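Local coordinates for protein putative phytoene/squalene synthase YisP (Bacillus subtilis subsp. subtilis, PDB 3WE9) that hydrolyses farnesyl diphosphate to farnesol and diphosphate, a step needed for biofilm formation, at residues A[136-144]-A[224-232]. Sequence-based numbering, arbitrary orientation.
Sequences LLPILTRRK and PLFPQYSQK
Ile-139 meets Tyr-229 through its carbonyl: the O lies in the plane of the phenol ring at its edge, 3.8 Å from CE1 of Tyr-229. A water ties the same two residues together, donating a hydrogen bond to Ile-139 O (3.0 Å) and lying 2.7 Å from Tyr-229 OH. The Ile-139 side chain packs instead on Gln-40, Ala-43 and Ser-44 of helix 38-54.

One residue on, Leu-140 O takes a hydrogen bond from Ser-230 OG (2.7 Å), which comes in the carbonyl plane on a lone pair, with a C=O...OG angle of 139°. With OG between its own backbone N and carbonyl carbon (chi1 65°), the Ser-230 hydroxyl is turned to that oxygen. Pro-227 CG also presses on Leu-140 O, at 3.2 Å; the carbonyl of buried Leu-140, last residue of the helix, is thus met by both a hydroxyl and a proline ring. On the apolar side, CB of Leu-140 approaches the ring of Phe-226 obliquely.

In the all-helical phytoene/squalene synthase fold, this joins the C-terminal end of helix 118-140 and the residues after it to the chain leading into helix 228-250, with Leu-148 of helix 145-165 packed against Thr-141, Leu-225 and Phe-226.

Thr-141, where the chain leaves helical geometry, crosses Pro-227 at about a right angle, its OG1 3.7 Å from CD of the proline. Arg-142 has CG between its backbone N and carbonyl carbon, beside Tyr-229 OH; from there the extended chain carries the guanidinium past the ring's rim. Tyr-229 CE2 lies over one guanidinium face, 3.7 Å from Arg-142 NH1, the planes 38° apart. Pro-227 CG, meanwhile, sits over a face of that phenol ring, toward its rim. Lys-144, the N-cap of helix 145-165, brings CD within 3.9 Å of Leu-225 O.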
loop_
_atom_site.group_PDB
_atom_site.type_symbol
_atom_site.label_atom_id
_atom_site.label_comp_id
_atom_site.label_asym_id
_atom_site.label_seq_id
_atom_site.Cartn_x
_atom_site.Cartn_y
_atom_site.Cartn_z
ATOM N N LEU A 136 2.655 -1.134 -10.727
ATOM C CA LEU A 136 1.761 -2.250 -11.012
ATOM C C LEU A 136 0.785 -2.091 -12.167
ATOM O O LEU A 136 0.258 -3.085 -12.661
ATOM C CB LEU A 136 0.952 -2.584 -9.757
ATOM C CG LEU A 136 1.727 -3.038 -8.515
ATOM C CD1 LEU A 136 0.760 -3.149 -7.344
ATOM C CD2 LEU A 136 2.415 -4.376 -8.778
ATOM N N LEU A 137 0.532 -0.856 -12.588
ATOM C CA LEU A 137 -0.437 -0.598 -13.656
ATOM C C LEU A 137 -0.349 -1.513 -14.880
ATOM O O LEU A 137 -1.353 -2.092 -15.298
ATOM C CB LEU A 137 -0.359 0.868 -14.103
ATOM C CG LEU A 137 -1.402 1.321 -15.132
ATOM C CD1 LEU A 137 -2.804 1.079 -14.594
ATOM C CD2 LEU A 137 -1.200 2.798 -15.452
ATOM N N PRO A 138 0.848 -1.650 -15.472
ATOM C CA PRO A 138 0.995 -2.510 -16.656
ATOM C C PRO A 138 0.659 -3.977 -16.389
ATOM O O PRO A 138 0.336 -4.729 -17.311
ATOM C CB PRO A 138 2.460 -2.319 -17.044
ATOM C CG PRO A 138 2.768 -0.939 -16.544
ATOM C CD PRO A 138 2.105 -0.934 -15.194
ATOM N N ILE A 139 0.737 -4.378 -15.127
ATOM C CA ILE A 139 0.429 -5.747 -14.743
ATOM C C ILE A 139 -1.085 -5.918 -14.576
ATOM O O ILE A 139 -1.654 -6.948 -14.940
ATOM C CB ILE A 139 1.147 -6.108 -13.418
ATOM C CG1 ILE A 139 2.667 -6.070 -13.631
ATOM C CG2 ILE A 139 0.695 -7.481 -12.928
ATOM C CD1 ILE A 139 3.491 -6.251 -12.360
ATOM N N LEU A 140 -1.734 -4.887 -14.044
ATOM C CA LEU A 140 -3.174 -4.920 -13.811
ATOM C C LEU A 140 -3.998 -4.754 -15.089
ATOM O O LEU A 140 -5.129 -5.234 -15.171
ATOM C CB LEU A 140 -3.559 -3.821 -12.813
ATOM C CG LEU A 140 -2.798 -3.882 -11.487
ATOM C CD1 LEU A 140 -3.144 -2.663 -10.616
ATOM C CD2 LEU A 140 -3.148 -5.180 -10.773
ATOM N N THR A 141 -3.443 -4.075 -16.085
ATOM C CA THR A 141 -4.190 -3.880 -17.320
ATOM C C THR A 141 -3.313 -3.699 -18.541
ATOM O O THR A 141 -2.335 -2.960 -18.512
ATOM C CB THR A 141 -5.145 -2.661 -17.233
ATOM O OG1 THR A 141 -5.912 -2.577 -18.440
ATOM C CG2 THR A 141 -4.360 -1.371 -17.073
ATOM N N ARG A 142 -3.694 -4.376 -19.618
ATOM C CA ARG A 142 -2.972 -4.318 -20.877
ATOM C C ARG A 142 -3.527 -3.265 -21.837
ATOM O O ARG A 142 -2.788 -2.723 -22.657
ATOM C CB ARG A 142 -3.001 -5.695 -21.558
ATOM C CG ARG A 142 -4.387 -6.355 -21.620
ATOM C CD ARG A 142 -4.413 -7.445 -22.702
ATOM N NE ARG A 142 -5.629 -8.259 -22.688
ATOM C CZ ARG A 142 -5.733 -9.435 -22.071
ATOM N NH1 ARG A 142 -4.694 -9.938 -21.418
ATOM N NH2 ARG A 142 -6.872 -10.114 -22.114
ATOM N N ARG A 143 -4.819 -2.964 -21.732
ATOM C CA ARG A 143 -5.431 -1.985 -22.632
ATOM C C ARG A 143 -5.688 -0.589 -22.053
ATOM O O ARG A 143 -4.859 0.314 -22.204
ATOM C CB ARG A 143 -6.737 -2.550 -23.208
ATOM C CG ARG A 143 -6.536 -3.804 -24.047
ATOM C CD ARG A 143 -7.826 -4.295 -24.700
ATOM N NE ARG A 143 -7.584 -5.499 -25.490
ATOM C CZ ARG A 143 -6.847 -5.534 -26.597
ATOM N NH1 ARG A 143 -6.280 -4.424 -27.059
ATOM N NH2 ARG A 143 -6.659 -6.682 -27.235
ATOM N N LYS A 144 -6.837 -0.417 -21.402
ATOM C CA LYS A 144 -7.237 0.869 -20.825
ATOM C C LYS A 144 -6.313 1.402 -19.729
ATOM O O LYS A 144 -6.775 1.756 -18.639
ATOM C CB LYS A 144 -8.654 0.767 -20.256
ATOM C CG LYS A 144 -9.650 0.114 -21.188
ATOM C CD LYS A 144 -11.062 0.148 -20.620
ATOM C CE LYS A 144 -11.973 -0.751 -21.434
ATOM N NZ LYS A 144 -11.714 -0.574 -22.890
ATOM N N PRO A 224 -15.073 -1.053 -12.468
ATOM C CA PRO A 224 -15.622 -1.754 -13.637
ATOM C C PRO A 224 -14.755 -1.660 -14.896
ATOM O O PRO A 224 -14.921 -2.449 -15.827
ATOM C CB PRO A 224 -16.989 -1.088 -13.837
ATOM C CG PRO A 224 -17.343 -0.601 -12.459
ATOM C CD PRO A 224 -16.032 -0.049 -11.970
ATOM N N LEU A 225 -13.841 -0.694 -14.926
ATOM C CA LEU A 225 -12.962 -0.499 -16.077
ATOM C C LEU A 225 -11.774 -1.453 -16.129
ATOM O O LEU A 225 -11.179 -1.643 -17.187
ATOM C CB LEU A 225 -12.433 0.933 -16.114
ATOM C CG LEU A 225 -13.461 2.051 -16.274
ATOM C CD1 LEU A 225 -12.734 3.386 -16.274
ATOM C CD2 LEU A 225 -14.249 1.861 -17.565
ATOM N N PHE A 226 -11.407 -2.029 -14.992
ATOM C CA PHE A 226 -10.289 -2.966 -14.965
ATOM C C PHE A 226 -10.695 -4.252 -15.667
ATOM O O PHE A 226 -11.860 -4.636 -15.631
ATOM C CB PHE A 226 -9.897 -3.291 -13.523
ATOM C CG PHE A 226 -9.034 -2.250 -12.880
ATOM C CD1 PHE A 226 -7.655 -2.264 -13.069
ATOM C CD2 PHE A 226 -9.598 -1.251 -12.091
ATOM C CE1 PHE A 226 -6.841 -1.294 -12.477
ATOM C CE2 PHE A 226 -8.797 -0.276 -11.495
ATOM C CZ PHE A 226 -7.416 -0.299 -11.688
ATOM N N PRO A 227 -9.741 -4.934 -16.318
ATOM C CA PRO A 227 -10.096 -6.183 -16.998
ATOM C C PRO A 227 -10.539 -7.207 -15.957
ATOM O O PRO A 227 -10.105 -7.148 -14.799
ATOM C CB PRO A 227 -8.796 -6.575 -17.703
ATOM C CG PRO A 227 -7.730 -5.983 -16.824
ATOM C CD PRO A 227 -8.307 -4.630 -16.479
ATOM N N GLN A 228 -11.404 -8.137 -16.354
ATOM C CA GLN A 228 -11.890 -9.145 -15.419
ATOM C C GLN A 228 -10.782 -9.877 -14.662
ATOM O O GLN A 228 -10.941 -10.173 -13.477
ATOM C CB GLN A 228 -12.774 -10.172 -16.137
ATOM C CG GLN A 228 -14.061 -9.590 -16.694
ATOM C CD GLN A 228 -15.061 -9.202 -15.612
ATOM O OE1 GLN A 228 -15.897 -8.321 -15.815
ATOM N NE2 GLN A 228 -14.991 -9.872 -14.467
ATOM N N TYR A 229 -9.663 -10.164 -15.326
ATOM C CA TYR A 229 -8.592 -10.888 -14.652
ATOM C C TYR A 229 -7.963 -10.154 -13.466
ATOM O O TYR A 229 -7.314 -10.785 -12.642
ATOM C CB TYR A 229 -7.501 -11.325 -15.651
ATOM C CG TYR A 229 -6.659 -10.223 -16.279
ATOM C CD1 TYR A 229 -5.615 -9.614 -15.576
ATOM C CD2 TYR A 229 -6.880 -9.827 -17.596
ATOM C CE1 TYR A 229 -4.809 -8.639 -16.176
ATOM C CE2 TYR A 229 -6.089 -8.855 -18.206
ATOM C CZ TYR A 229 -5.057 -8.265 -17.498
ATOM O OH TYR A 229 -4.286 -7.301 -18.114
ATOM N N SER A 230 -8.157 -8.840 -13.364
ATOM C CA SER A 230 -7.581 -8.096 -12.237
ATOM C C SER A 230 -8.603 -7.378 -11.341
ATOM O O SER A 230 -8.229 -6.755 -10.341
ATOM C CB SER A 230 -6.524 -7.091 -12.737
ATOM O OG SER A 230 -7.086 -6.074 -13.551
ATOM N N GLN A 231 -9.886 -7.476 -11.681
ATOM C CA GLN A 231 -10.938 -6.825 -10.895
ATOM C C GLN A 231 -11.066 -7.363 -9.476
ATOM O O GLN A 231 -11.224 -6.593 -8.527
ATOM C CB GLN A 231 -12.300 -6.955 -11.582
ATOM C CG GLN A 231 -12.476 -6.048 -12.774
ATOM C CD GLN A 231 -13.921 -5.961 -13.227
ATOM O OE1 GLN A 231 -14.231 -5.289 -14.209
ATOM N NE2 GLN A 231 -14.810 -6.632 -12.509
ATOM N N LYS A 232 -11.020 -8.682 -9.329
ATOM C CA LYS A 232 -11.129 -9.276 -8.007
ATOM C C LYS A 232 -9.967 -8.840 -7.129
ATOM O O LYS A 232 -10.114 -8.704 -5.914
ATOM C CB LYS A 232 -11.179 -10.802 -8.105
ATOM C CG LYS A 232 -12.444 -11.310 -8.781
ATOM C CD LYS A 232 -12.516 -12.826 -8.815
ATOM C CE LYS A 232 -12.792 -13.405 -7.437
ATOM N NZ LYS A 232 -13.129 -14.855 -7.548
HETATM O O HOH W 1 -1.674 -7.857 -17.830
#